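Side-chain contact in Serine/threonine-protein acetyltransferase HopZ1a (Pseudomonas syringae pv. syringae, PDB 5KLP), which acetylates serine and threonine residues of host proteins, including tubulin, from acetyl-CoA with inositol hexakisphosphate as cofactor, impairing host microtubules and immunity: residues 69-74 / 334-339. The protein carries 10 engineered substitutions. Residues are numbered along the deposited sequence; the frame is centred on the assembly and turned at random.
Sequences LDAMVY and KRVLAA. Engineered in segment 334-339: Ala339 (natural residue Glu). With IHP (inositol hexakisphosphate), chain D.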
ATOM      1  N   LEU A  69      10.508  -9.515   1.488  1.00 19.52           N
ATOM      2  CA  LEU A  69      10.117  -8.193   1.988  1.00 17.15           C
ATOM      3  C   LEU A  69      11.048  -7.667   3.080  1.00 18.00           C
ATOM      4  O   LEU A  69      11.396  -6.477   3.087  1.00 24.87           O
ATOM      5  CB  LEU A  69       8.676  -8.218   2.509  1.00 19.97           C
ATOM      6  CG  LEU A  69       8.186  -6.866   3.035  1.00 17.54           C
ATOM      7  CD1 LEU A  69       8.320  -5.814   1.951  1.00 21.03           C
ATOM      8  CD2 LEU A  69       6.758  -6.955   3.533  1.00 15.56           C
ATOM      9  N   ASP A  70      11.464  -8.533   3.996  1.00 24.80           N
ATOM     10  CA  ASP A  70      12.357  -8.097   5.069  1.00 24.36           C
ATOM     11  C   ASP A  70      13.610  -7.417   4.505  1.00 25.63           C
ATOM     12  O   ASP A  70      14.081  -6.421   5.052  1.00 30.02           O
ATOM     13  CB  ASP A  70      12.773  -9.267   5.968  1.00 22.02           C
ATOM     14  CG  ASP A  70      11.632  -9.780   6.827  1.00 29.48           C
ATOM     15  OD1 ASP A  70      10.604  -9.076   6.958  1.00 29.17           O
ATOM     16  OD2 ASP A  70      11.772 -10.886   7.392  1.00 30.45           O
ATOM     17  N   ALA A  71      14.140  -7.944   3.406  1.00 24.11           N
ATOM     18  CA  ALA A  71      15.356  -7.377   2.825  1.00 26.10           C
ATOM     19  C   ALA A  71      15.090  -5.981   2.271  1.00 25.87           C
ATOM     20  O   ALA A  71      15.893  -5.063   2.450  1.00 22.85           O
ATOM     21  CB  ALA A  71      15.912  -8.282   1.743  1.00 21.58           C
HETATM   22  N   MSE A  72      13.953  -5.809   1.613  1.00 23.21           N
HETATM   23  CA  MSE A  72      13.626  -4.510   1.058  1.00 22.62           C
HETATM   24  C   MSE A  72      13.275  -3.517   2.158  1.00 22.78           C
HETATM   25  O   MSE A  72      13.623  -2.339   2.081  1.00 19.85           O
HETATM   26  CB  MSE A  72      12.487  -4.637   0.048  1.00 24.13           C
HETATM   27  CG  MSE A  72      12.873  -5.426  -1.187  1.00 25.84           C
HETATM   28 SE   MSE A  72      11.328  -5.756  -2.345  1.00 39.13          SE
HETATM   29  CE  MSE A  72      10.592  -7.313  -1.437  1.00 49.18           C
ATOM     30  N   VAL A  73      12.593  -3.985   3.195  1.00 18.82           N
ATOM     31  CA  VAL A  73      12.273  -3.101   4.318  1.00 19.88           C
ATOM     32  C   VAL A  73      13.541  -2.595   4.995  1.00 24.78           C
ATOM     33  O   VAL A  73      13.681  -1.402   5.296  1.00 23.00           O
ATOM     34  CB  VAL A  73      11.397  -3.820   5.355  1.00 24.55           C
ATOM     35  CG1 VAL A  73      11.396  -3.061   6.671  1.00 23.99           C
ATOM     36  CG2 VAL A  73       9.988  -4.015   4.814  1.00 16.61           C
ATOM     37  N   TYR A  74      14.467  -3.521   5.227  1.00 21.98           N
ATOM     38  CA  TYR A  74      15.754  -3.214   5.849  1.00 24.05           C
ATOM     39  C   TYR A  74      16.514  -2.141   5.041  1.00 22.47           C
ATOM     40  O   TYR A  74      17.108  -1.224   5.604  1.00 25.70           O
ATOM     41  CB  TYR A  74      16.573  -4.497   6.000  1.00 29.32           C
ATOM     42  CG  TYR A  74      17.888  -4.308   6.707  1.00 35.93           C
ATOM     43  CD1 TYR A  74      17.922  -4.129   8.084  1.00 39.70           C
ATOM     44  CD2 TYR A  74      19.090  -4.350   6.021  1.00 39.35           C
ATOM     45  CE1 TYR A  74      19.117  -3.970   8.755  1.00 42.64           C
ATOM     46  CE2 TYR A  74      20.294  -4.200   6.685  1.00 45.53           C
ATOM     47  CZ  TYR A  74      20.297  -4.010   8.050  1.00 42.77           C
ATOM     48  OH  TYR A  74      21.485  -3.849   8.711  1.00 50.17           O
ATOM     49  N   LYS A 334      16.670  -3.784  -7.229  1.00 22.47           N
ATOM     50  CA  LYS A 334      17.877  -3.029  -7.550  1.00 26.32           C
ATOM     51  C   LYS A 334      18.444  -2.325  -6.306  1.00 22.44           C
ATOM     52  O   LYS A 334      19.639  -2.388  -6.037  1.00 26.07           O
ATOM     53  CB  LYS A 334      17.584  -2.002  -8.646  1.00 25.74           C
ATOM     54  CG  LYS A 334      18.800  -1.215  -9.129  1.00 33.63           C
ATOM     55  CD  LYS A 334      18.360   0.007  -9.932  1.00 44.41           C
ATOM     56  CE  LYS A 334      19.532   0.919 -10.266  1.00 57.39           C
ATOM     57  NZ  LYS A 334      19.171   1.945 -11.292  1.00 64.57           N
ATOM     58  N   ARG A 335      17.589  -1.674  -5.531  1.00 22.22           N
ATOM     59  CA  ARG A 335      18.070  -1.017  -4.323  1.00 26.10           C
ATOM     60  C   ARG A 335      18.695  -2.025  -3.351  1.00 25.64           C
ATOM     61  O   ARG A 335      19.716  -1.742  -2.728  1.00 24.83           O
ATOM     62  CB  ARG A 335      16.942  -0.241  -3.666  1.00 21.28           C
ATOM     63  CG  ARG A 335      16.645   1.061  -4.395  1.00 25.51           C
ATOM     64  CD  ARG A 335      15.364   1.724  -3.873  1.00 21.17           C
ATOM     65  NE  ARG A 335      15.076   2.927  -4.639  1.00 21.85           N
ATOM     66  CZ  ARG A 335      14.001   3.687  -4.461  1.00 31.49           C
ATOM     67  NH1 ARG A 335      13.118   3.378  -3.520  1.00 20.58           N
ATOM     68  NH2 ARG A 335      13.823   4.758  -5.220  1.00 22.34           N
ATOM     69  N   VAL A 336      18.084  -3.200  -3.227  1.00 22.58           N
ATOM     70  CA  VAL A 336      18.645  -4.228  -2.351  1.00 24.31           C
ATOM     71  C   VAL A 336      19.996  -4.720  -2.874  1.00 28.17           C
ATOM     72  O   VAL A 336      20.984  -4.756  -2.128  1.00 28.00           O
ATOM     73  CB  VAL A 336      17.697  -5.414  -2.200  1.00 24.21           C
ATOM     74  CG1 VAL A 336      18.388  -6.531  -1.430  1.00 25.98           C
ATOM     75  CG2 VAL A 336      16.442  -4.973  -1.472  1.00 25.68           C
ATOM     76  N   LEU A 337      20.053  -5.053  -4.162  1.00 25.22           N
ATOM     77  CA  LEU A 337      21.273  -5.620  -4.735  1.00 29.39           C
ATOM     78  C   LEU A 337      22.388  -4.584  -4.775  1.00 28.75           C
ATOM     79  O   LEU A 337      23.576  -4.927  -4.674  1.00 26.60           O
ATOM     80  CB  LEU A 337      21.012  -6.190  -6.133  1.00 31.15           C
ATOM     81  CG  LEU A 337      20.147  -7.453  -6.137  1.00 26.68           C
ATOM     82  CD1 LEU A 337      19.916  -7.955  -7.561  1.00 29.60           C
ATOM     83  CD2 LEU A 337      20.780  -8.546  -5.263  1.00 28.38           C
ATOM     84  N   ALA A 338      22.008  -3.319  -4.915  1.00 24.65           N
ATOM     85  CA  ALA A 338      22.991  -2.235  -4.951  1.00 31.54           C
ATOM     86  C   ALA A 338      23.760  -2.174  -3.626  1.00 31.84           C
ATOM     87  O   ALA A 338      24.975  -1.940  -3.602  1.00 30.84           O
ATOM     88  CB  ALA A 338      22.317  -0.913  -5.244  1.00 30.12           C
ATOM     89  N   ALA A 339      23.056  -2.372  -2.518  1.00 30.18           N
ATOM     90  CA  ALA A 339      23.733  -2.433  -1.225  1.00 36.54           C
ATOM     91  C   ALA A 339      24.658  -3.654  -1.154  1.00 34.43           C
ATOM     92  O   ALA A 339      25.761  -3.586  -0.613  1.00 34.69           O
ATOM     93  CB  ALA A 339      22.719  -2.471  -0.092  1.00 24.67           C
TER
HETATM   94  C1  IHP D 401      12.478   7.288  -6.672  1.00 32.19           C
HETATM   95  C2  IHP D 401      11.057   6.563  -6.649  1.00 29.30           C
HETATM   96  C3  IHP D 401      10.223   6.280  -7.957  1.00 41.92           C
HETATM   97  C4  IHP D 401      10.876   6.884  -9.286  1.00 35.79           C
HETATM   98  C5  IHP D 401      11.886   8.007  -9.142  1.00 35.34           C
HETATM   99  C6  IHP D 401      12.933   7.476  -8.173  1.00 41.40           C
HETATM  100  O11 IHP D 401      12.498   8.387  -5.963  1.00 41.17           O
HETATM  101  P1  IHP D 401      13.458   8.840  -4.643  1.00 32.60           P
HETATM  102  O21 IHP D 401      12.615   9.612  -3.630  1.00 42.79           O
HETATM  103  O31 IHP D 401      14.594   9.752  -5.119  1.00 48.03           O
HETATM  104  O41 IHP D 401      14.102   7.683  -3.900  1.00 36.45           O
HETATM  105  O12 IHP D 401      10.234   7.022  -5.647  1.00 22.03           O
HETATM  106  P2  IHP D 401       9.814   5.929  -4.438  1.00 23.28           P
HETATM  107  O22 IHP D 401      11.088   5.426  -3.727  1.00 22.89           O
HETATM  108  O32 IHP D 401       8.853   6.487  -3.382  1.00 22.79           O
HETATM  109  O42 IHP D 401       9.193   4.676  -5.102  1.00 18.87           O
HETATM  110  O13 IHP D 401       9.067   6.772  -7.746  1.00 45.75           O
HETATM  111  P3  IHP D 401       7.493   6.177  -7.654  1.00 22.02           P
HETATM  112  O23 IHP D 401       7.174   5.117  -6.600  1.00 21.35           O
HETATM  113  O33 IHP D 401       6.912   7.518  -7.209  1.00 18.70           O
HETATM  114  O43 IHP D 401       6.912   5.738  -8.995  1.00 19.28           O
HETATM  115  O14 IHP D 401       9.945   7.230 -10.186  1.00 25.15           O
HETATM  116  P4  IHP D 401       9.518   6.279 -11.428  1.00 26.68           P
HETATM  117  O24 IHP D 401       8.567   5.166 -10.984  1.00 24.27           O
HETATM  118  O34 IHP D 401       8.870   7.083 -12.574  1.00 27.00           O
HETATM  119  O44 IHP D 401      10.756   5.593 -12.034  1.00 29.35           O
HETATM  120  O15 IHP D 401      11.392   9.230  -8.890  1.00 36.84           O
HETATM  121  P5  IHP D 401      11.464  10.521 -10.003  1.00 40.09           P
HETATM  122  O25 IHP D 401      11.859  10.015 -11.395  1.00 37.03           O
HETATM  123  O35 IHP D 401      10.080  11.214 -10.133  1.00 28.82           O
HETATM  124  O45 IHP D 401      12.486  11.587  -9.596  1.00 43.87           O
HETATM  125  O16 IHP D 401      14.044   8.208  -8.238  1.00 55.05           O
HETATM  126  P6  IHP D 401      15.562   7.622  -8.074  1.00 40.23           P
HETATM  127  O26 IHP D 401      15.669   6.239  -8.714  1.00 44.34           O
HETATM  128  O36 IHP D 401      16.596   8.553  -8.732  1.00 54.26           O
HETATM  129  O46 IHP D 401      15.942   7.505  -6.593  1.00 42.01           O
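Met72, on helix 61-79, and Val336, on the C-terminal helix 324-340, bring their CA atoms to 6.1 Å in a small apolar helix-helix contact beside the inositol hexakisphosphate site of this YopJ-family acetyltransferase. The segments 69-74 and 334-339 bury just 106 Å² between them. The CB of Val336 is directed at helix 61-79, and its two methyls meet Met72 and Ala71. CG2 lies 3.6 Å from CG of Met72, a selenomethionine whose chi1 of -66° sets CG beside the backbone N, and the two side chains cross at about a right angle. Beyond CG the chain turns from Val336, and the Met72 side chain also packs on Met191 and Leu194 of helix 189-202. CG1 of Val336 lies 4.4 Å from CB of Ala71, a looser contact. Ile41 of helix 40-53 also packs on Val336, joining a third helix to the pair.

One residue earlier, Arg335 extends from CG to NE into the ligand pocket. Its NH1 forms salt bridges with Glu332 and with Glu76 of helix 61-79, which probably steady the guanidinium. Both terminal nitrogens converge on one phosphate oxygen, O22 of the inositol hexakisphosphate: NH1 at 2.9 Å (157°) and NH2 at 3.2 Å with a more bent N-H...O angle of 139°.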